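Local coordinates for protein copper-containing nitrite reductase (Hyphomicrobium denitrificans 1NES1, PDB 6TFO) that probably reduces nitrite to nitric oxide with electrons from cytochrome c, as a copper enzyme of the multicopper oxidase family, at residues A146-R150 and G193-P198; L219-S223 and H271-M276. All blocks are in the same frame, centred on the assembly; numbering follows the deposited sequence.

In the fold
Two contacts formed one after the other along the chain illustrate how loops between the strands of a cupredoxin domain are tied together. Interaction 1 comes first: the linker segment 146-150, which follows strand 128-134, is brought against the loop 193-198, and the chain between them contains strands 166-181 and 184-191. Interaction 2 opens only later, in the loop 219-223 after strand 207-214, and is closed by the end of helix 268-274 and the turn beyond it; the two closures therefore neither nest nor cross. In space their centres lie about 13 Å apart, and they touch where Val195 CG2 packs on Gly275 O at 3.6 Å, so the linker contact abuts the copper-binding loop.

Interaction 1: A146-R150 and G193-P198; sequences ADITR and GKVPGP
The backbones of Thr149 and Val195 are joined in a single beta bridge, in which Val195 N donates to Ile148 O at 2.7 Å and Arg150 N to Val195 O at 3.2 Å. Arg150 dominates the side-chain contact. With CG anti to the backbone N (chi1 -180°) and bends at the next two torsions, its chain passes Pro196 CD, which CB touches, and turns the guanidinium side-on to Pro196 O, which NE reaches at 2.9 Å and NH2 at 3.2 Å. That oxygen lies near the guanidinium plane, and NH2 meets it on a lone pair. Lys194 CB lies over one guanidinium face and Pro198 CA over the other, while Asp154 pairs with NH1. The contact thus fastens the linker that follows strand 128-134 to the loop between strands 184-191 and 200-203 of a cupredoxin domain, where a cis peptide precedes Pro196. Lys194 crosses the Arg150 side chain at about a right angle and runs back along the linker, so that NZ bonds Thr149 O at 3.2 Å and, weakly, Asp147 O. Asp147 OD1 accepts from Thr149 N in an Asx turn, whereas OD2 bonds His342 and makes a long salt bridge to Lys194 NZ.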
ATOM      1  N   ALA C 146       7.633 -36.963 -15.375  1.00 48.26           N
ATOM      2  CA  ALA C 146       7.164 -38.356 -15.185  1.00 50.75           C
ATOM      3  C   ALA C 146       5.662 -38.341 -14.891  1.00 55.64           C
ATOM      4  O   ALA C 146       5.202 -37.395 -14.190  1.00 60.37           O
ATOM      5  CB  ALA C 146       7.927 -39.019 -14.067  1.00 51.85           C
ATOM      6  N   ASP C 147       4.921 -39.312 -15.438  1.00 57.36           N
ATOM      7  CA  ASP C 147       3.527 -39.621 -15.015  1.00 54.09           C
ATOM      8  C   ASP C 147       3.607 -40.263 -13.627  1.00 52.69           C
ATOM      9  O   ASP C 147       4.138 -41.380 -13.553  1.00 54.02           O
ATOM     10  CB  ASP C 147       2.820 -40.515 -16.036  1.00 54.41           C
ATOM     11  CG  ASP C 147       1.571 -41.189 -15.496  1.00 54.81           C
ATOM     12  OD1 ASP C 147       0.949 -40.631 -14.580  1.00 53.39           O
ATOM     13  OD2 ASP C 147       1.237 -42.267 -15.986  1.00 59.24           O
ATOM     14  N   ILE C 148       3.122 -39.577 -12.580  1.00 53.70           N
ATOM     15  CA  ILE C 148       3.178 -40.055 -11.161  1.00 50.11           C
ATOM     16  C   ILE C 148       1.802 -40.583 -10.703  1.00 48.46           C
ATOM     17  O   ILE C 148       1.657 -40.965  -9.515  1.00 51.77           O
ATOM     18  CB  ILE C 148       3.735 -38.954 -10.228  1.00 48.02           C
ATOM     19  CG1 ILE C 148       3.035 -37.599 -10.378  1.00 45.30           C
ATOM     20  CG2 ILE C 148       5.237 -38.832 -10.423  1.00 47.56           C
ATOM     21  CD1 ILE C 148       1.617 -37.554  -9.882  1.00 47.34           C
ATOM     22  N   THR C 149       0.818 -40.624 -11.596  1.00 48.16           N
ATOM     23  CA  THR C 149      -0.548 -41.112 -11.297  1.00 47.85           C
ATOM     24  C   THR C 149      -0.539 -42.646 -11.232  1.00 47.10           C
ATOM     25  O   THR C 149      -0.222 -43.292 -12.257  1.00 50.53           O
ATOM     26  CB  THR C 149      -1.547 -40.587 -12.330  1.00 49.53           C
ATOM     27  OG1 THR C 149      -1.626 -39.172 -12.132  1.00 50.33           O
ATOM     28  CG2 THR C 149      -2.914 -41.229 -12.219  1.00 49.57           C
ATOM     29  N   ARG C 150      -0.885 -43.195 -10.067  1.00 47.06           N
ATOM     30  CA  ARG C 150      -1.253 -44.620  -9.871  1.00 47.65           C
ATOM     31  C   ARG C 150      -2.503 -44.968 -10.686  1.00 48.31           C
ATOM     32  O   ARG C 150      -3.560 -44.349 -10.466  1.00 42.92           O
ATOM     33  CB  ARG C 150      -1.537 -44.875  -8.395  1.00 48.87           C
ATOM     34  CG  ARG C 150      -1.918 -46.317  -8.074  1.00 53.44           C
ATOM     35  CD  ARG C 150      -0.750 -47.261  -8.214  1.00 49.39           C
ATOM     36  NE  ARG C 150       0.312 -46.931  -7.278  1.00 48.76           N
ATOM     37  CZ  ARG C 150       1.531 -47.440  -7.325  1.00 47.50           C
ATOM     38  NH1 ARG C 150       1.848 -48.304  -8.270  1.00 48.27           N
ATOM     39  NH2 ARG C 150       2.440 -47.073  -6.441  1.00 48.71           N
ATOM     40  N   GLY C 193       7.572 -44.058  -6.895  1.00 53.42           N
ATOM     41  CA  GLY C 193       7.466 -43.118  -8.031  1.00 52.08           C
ATOM     42  C   GLY C 193       6.038 -42.859  -8.476  1.00 52.47           C
ATOM     43  O   GLY C 193       5.885 -42.379  -9.617  1.00 52.00           O
ATOM     44  N   LYS C 194       5.031 -43.149  -7.635  1.00 54.93           N
ATOM     45  CA  LYS C 194       3.599 -42.950  -7.987  1.00 49.09           C
ATOM     46  C   LYS C 194       2.777 -42.543  -6.756  1.00 43.06           C
ATOM     47  O   LYS C 194       3.232 -42.742  -5.616  1.00 35.69           O
ATOM     48  CB  LYS C 194       3.064 -44.212  -8.665  1.00 53.46           C
ATOM     49  CG  LYS C 194       3.060 -44.170 -10.182  1.00 55.45           C
ATOM     50  CD  LYS C 194       3.540 -45.448 -10.833  1.00 62.54           C
ATOM     51  CE  LYS C 194       2.966 -45.665 -12.224  1.00 69.41           C
ATOM     52  NZ  LYS C 194       2.740 -44.388 -12.958  1.00 68.53           N
ATOM     53  N   VAL C 195       1.606 -41.951  -7.002  1.00 38.04           N
ATOM     54  CA  VAL C 195       0.700 -41.411  -5.947  1.00 40.20           C
ATOM     55  C   VAL C 195      -0.703 -41.900  -6.270  1.00 42.63           C
ATOM     56  O   VAL C 195      -1.203 -41.602  -7.350  1.00 49.03           O
ATOM     57  CB  VAL C 195       0.735 -39.872  -5.870  1.00 40.71           C
ATOM     58  CG1 VAL C 195      -0.204 -39.325  -4.803  1.00 44.77           C
ATOM     59  CG2 VAL C 195       2.138 -39.363  -5.635  1.00 39.27           C
ATOM     60  N   PRO C 196      -1.355 -42.683  -5.380  1.00 38.77           N
ATOM     61  CA  PRO C 196      -0.742 -43.159  -4.135  1.00 42.32           C
ATOM     62  C   PRO C 196       0.328 -44.244  -4.333  1.00 39.91           C
ATOM     63  O   PRO C 196       0.485 -44.730  -5.428  1.00 38.25           O
ATOM     64  CB  PRO C 196      -1.926 -43.766  -3.367  1.00 44.72           C
ATOM     65  CG  PRO C 196      -2.866 -44.225  -4.470  1.00 44.16           C
ATOM     66  CD  PRO C 196      -2.744 -43.137  -5.519  1.00 42.69           C
ATOM     67  N   GLY C 197       1.026 -44.589  -3.251  1.00 42.42           N
ATOM     68  CA  GLY C 197       2.027 -45.672  -3.202  1.00 46.17           C
ATOM     69  C   GLY C 197       1.412 -47.033  -3.536  1.00 48.94           C
ATOM     70  O   GLY C 197       0.212 -47.139  -3.795  1.00 43.90           O
ATOM     71  N   PRO C 198       2.225 -48.112  -3.594  1.00 49.27           N
ATOM     72  CA  PRO C 198       1.706 -49.441  -3.909  1.00 51.22           C
ATOM     73  C   PRO C 198       0.571 -49.831  -2.957  1.00 46.95           C
ATOM     74  O   PRO C 198       0.662 -49.484  -1.796  1.00 52.04           O
ATOM     75  CB  PRO C 198       2.932 -50.349  -3.741  1.00 51.11           C
ATOM     76  CG  PRO C 198       4.092 -49.426  -4.043  1.00 53.69           C
ATOM     77  CD  PRO C 198       3.684 -48.108  -3.420  1.00 49.13           C
TER

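Interaction 2: L219-S223 and H271-M276; sequences LMIHS and HITNGM. With CU (copper (II) ion), chain J.
His222 and His271 meet through a shared copper ion, each presenting ND1, and Met276 adds its sulfur. The metal bonds measure 2.0 Å from copper to His222 ND1, 2.1 Å to His271 ND1 and 2.5 Å to Met276 SD, while Cys263 supplies the fourth ligand. Two histidines, a cysteine and a methionine are the classic ligand set of a type 1 copper site.

Ring packing follows from this coordination. The imidazole planes stand at 75° to each other, an oblique pairing, and His222 ND1 lies at the edge of the His271 ring, near its plane. Met276 SD sits 3.7 Å from the centroid of the His222 ring, well off its normal. The methionine chain runs nearly straight from chi2 until chi3 (79°), where it bends, bringing CE to 3.4 Å from His222 ND1. Next to the coordinating nitrogen, Ile221 O approaches His271 CE1 at 3.3 Å and Met220 CB lies beside the same carbon.

Hydrogen bonds position the ligands: Glu175 accepts from His222 NE2, the nitrogen remote from the metal, and also takes the backbone N of Met220. The helix ends in a Schellman motif at Gly275, and Met276 N donates to His271 O at 3.2 Å, a bond that links two ligands through the backbone.

With His222 from one loop, the other three ligands from the stretch running from Cys263 to Met276, and a carboxylate behind one imidazole, the site is probably held nearly rigid, as in other cupredoxins, which would keep reorganisation small when copper gains or loses an electron.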
ATOM      1  N   LEU C 219      16.843 -35.793  -1.264  1.00 45.29           N
ATOM      2  CA  LEU C 219      17.382 -34.786  -0.327  1.00 49.63           C
ATOM      3  C   LEU C 219      16.945 -35.163   1.088  1.00 48.23           C
ATOM      4  O   LEU C 219      17.703 -34.942   2.014  1.00 43.10           O
ATOM      5  CB  LEU C 219      16.862 -33.397  -0.711  1.00 56.41           C
ATOM      6  CG  LEU C 219      17.203 -32.912  -2.127  1.00 61.18           C
ATOM      7  CD1 LEU C 219      16.620 -31.531  -2.385  1.00 60.07           C
ATOM      8  CD2 LEU C 219      18.702 -32.876  -2.372  1.00 58.70           C
ATOM      9  N   MET C 220      15.749 -35.718   1.252  1.00 47.53           N
ATOM     10  CA  MET C 220      15.145 -35.881   2.597  1.00 49.20           C
ATOM     11  C   MET C 220      15.270 -37.328   3.083  1.00 50.17           C
ATOM     12  O   MET C 220      15.253 -38.265   2.260  1.00 52.44           O
ATOM     13  CB  MET C 220      13.668 -35.477   2.592  1.00 47.38           C
ATOM     14  CG  MET C 220      13.418 -34.138   1.953  1.00 46.56           C
ATOM     15  SD  MET C 220      14.485 -32.866   2.625  1.00 45.86           S
ATOM     16  CE  MET C 220      13.900 -31.481   1.643  1.00 47.16           C
ATOM     17  N   ILE C 221      15.390 -37.476   4.399  1.00 51.41           N
ATOM     18  CA  ILE C 221      15.058 -38.724   5.141  1.00 55.19           C
ATOM     19  C   ILE C 221      13.597 -39.079   4.808  1.00 48.83           C
ATOM     20  O   ILE C 221      12.774 -38.165   4.665  1.00 49.60           O
ATOM     21  CB  ILE C 221      15.323 -38.521   6.655  1.00 61.23           C
ATOM     22  CG1 ILE C 221      16.804 -38.259   6.968  1.00 54.32           C
ATOM     23  CG2 ILE C 221      14.784 -39.694   7.463  1.00 65.80           C
ATOM     24  CD1 ILE C 221      17.071 -37.743   8.372  1.00 50.91           C
ATOM     25  N   HIS C 222      13.287 -40.356   4.617  1.00 51.22           N
ATOM     26  CA  HIS C 222      11.893 -40.862   4.482  1.00 49.73           C
ATOM     27  C   HIS C 222      11.652 -42.037   5.435  1.00 49.27           C
ATOM     28  O   HIS C 222      12.631 -42.634   5.938  1.00 49.18           O
ATOM     29  CB  HIS C 222      11.593 -41.233   3.028  1.00 52.64           C
ATOM     30  CG  HIS C 222      11.611 -40.039   2.147  1.00 51.25           C
ATOM     31  ND1 HIS C 222      10.622 -39.101   2.194  1.00 45.85           N
ATOM     32  CD2 HIS C 222      12.521 -39.603   1.254  1.00 48.85           C
ATOM     33  CE1 HIS C 222      10.904 -38.141   1.345  1.00 49.47           C
ATOM     34  NE2 HIS C 222      12.064 -38.433   0.745  1.00 46.64           N
ATOM     35  N   SER C 223      10.380 -42.355   5.655  1.00 44.86           N
ATOM     36  CA  SER C 223       9.925 -43.348   6.650  1.00 49.35           C
ATOM     37  C   SER C 223       8.558 -43.899   6.226  1.00 51.72           C
ATOM     38  O   SER C 223       8.069 -43.527   5.141  1.00 49.85           O
ATOM     39  CB  SER C 223       9.880 -42.712   8.015  1.00 49.96           C
ATOM     40  OG  SER C 223       8.923 -41.660   8.037  1.00 47.92           O
ATOM     41  N   HIS C 271       5.595 -34.211   3.746  1.00 49.91           N
ATOM     42  CA  HIS C 271       5.813 -35.549   3.131  1.00 45.86           C
ATOM     43  C   HIS C 271       4.486 -36.083   2.573  1.00 40.94           C
ATOM     44  O   HIS C 271       4.489 -36.648   1.477  1.00 40.08           O
ATOM     45  CB  HIS C 271       6.474 -36.479   4.148  1.00 43.96           C
ATOM     46  CG  HIS C 271       7.891 -36.114   4.414  1.00 43.22           C
ATOM     47  ND1 HIS C 271       8.940 -36.791   3.835  1.00 47.45           N
ATOM     48  CD2 HIS C 271       8.436 -35.145   5.173  1.00 42.86           C
ATOM     49  CE1 HIS C 271      10.077 -36.249   4.224  1.00 47.11           C
ATOM     50  NE2 HIS C 271       9.791 -35.249   5.056  1.00 45.93           N
ATOM     51  N   ILE C 272       3.377 -35.848   3.270  1.00 39.95           N
ATOM     52  CA  ILE C 272       2.047 -36.353   2.828  1.00 43.01           C
ATOM     53  C   ILE C 272       1.570 -35.560   1.606  1.00 40.32           C
ATOM     54  O   ILE C 272       1.334 -36.219   0.568  1.00 39.26           O
ATOM     55  CB  ILE C 272       1.040 -36.398   3.989  1.00 46.33           C
ATOM     56  CG1 ILE C 272       1.411 -37.509   4.978  1.00 43.81           C
ATOM     57  CG2 ILE C 272      -0.386 -36.560   3.473  1.00 48.41           C
ATOM     58  CD1 ILE C 272       0.653 -37.432   6.286  1.00 44.72           C
ATOM     59  N   THR C 273       1.482 -34.222   1.672  1.00 42.19           N
ATOM     60  CA  THR C 273       1.015 -33.386   0.521  1.00 42.70           C
ATOM     61  C   THR C 273       1.819 -33.719  -0.742  1.00 40.26           C
ATOM     62  O   THR C 273       1.228 -33.707  -1.849  1.00 36.15           O
ATOM     63  CB  THR C 273       1.041 -31.873   0.805  1.00 44.42           C
ATOM     64  OG1 THR C 273       0.518 -31.224  -0.356  1.00 44.82           O
ATOM     65  CG2 THR C 273       2.411 -31.318   1.111  1.00 43.09           C
ATOM     66  N   ASN C 274       3.114 -34.007  -0.586  1.00 41.30           N
ATOM     67  CA  ASN C 274       4.052 -34.235  -1.717  1.00 41.73           C
ATOM     68  C   ASN C 274       3.776 -35.581  -2.381  1.00 41.90           C
ATOM     69  O   ASN C 274       4.204 -35.736  -3.537  1.00 37.86           O
ATOM     70  CB  ASN C 274       5.505 -34.094  -1.263  1.00 45.97           C
ATOM     71  CG  ASN C 274       5.960 -32.647  -1.213  1.00 43.33           C
ATOM     72  OD1 ASN C 274       7.130 -32.384  -0.974  1.00 49.49           O
ATOM     73  ND2 ASN C 274       5.048 -31.714  -1.408  1.00 36.09           N
ATOM     74  N   GLY C 275       3.129 -36.515  -1.667  1.00 44.29           N
ATOM     75  CA  GLY C 275       2.474 -37.697  -2.266  1.00 44.05           C
ATOM     76  C   GLY C 275       2.766 -39.010  -1.556  1.00 47.56           C
ATOM     77  O   GLY C 275       2.438 -40.065  -2.160  1.00 45.71           O
ATOM     78  N   MET C 276       3.316 -38.975  -0.332  1.00 47.28           N
ATOM     79  CA  MET C 276       3.793 -40.189   0.385  1.00 48.69           C
ATOM     80  C   MET C 276       2.636 -40.764   1.223  1.00 49.33           C
ATOM     81  O   MET C 276       2.673 -40.694   2.472  1.00 44.95           O
ATOM     82  CB  MET C 276       5.043 -39.895   1.225  1.00 46.37           C
ATOM     83  CG  MET C 276       6.189 -39.313   0.382  1.00 49.00           C
ATOM     84  SD  MET C 276       7.856 -39.394   1.138  1.00 41.81           S
ATOM     85  CE  MET C 276       8.239 -41.103   0.797  1.00 46.05           C
TER
HETATM   86 CU    CU J 501       8.947 -38.848   3.321  1.00 45.57          CU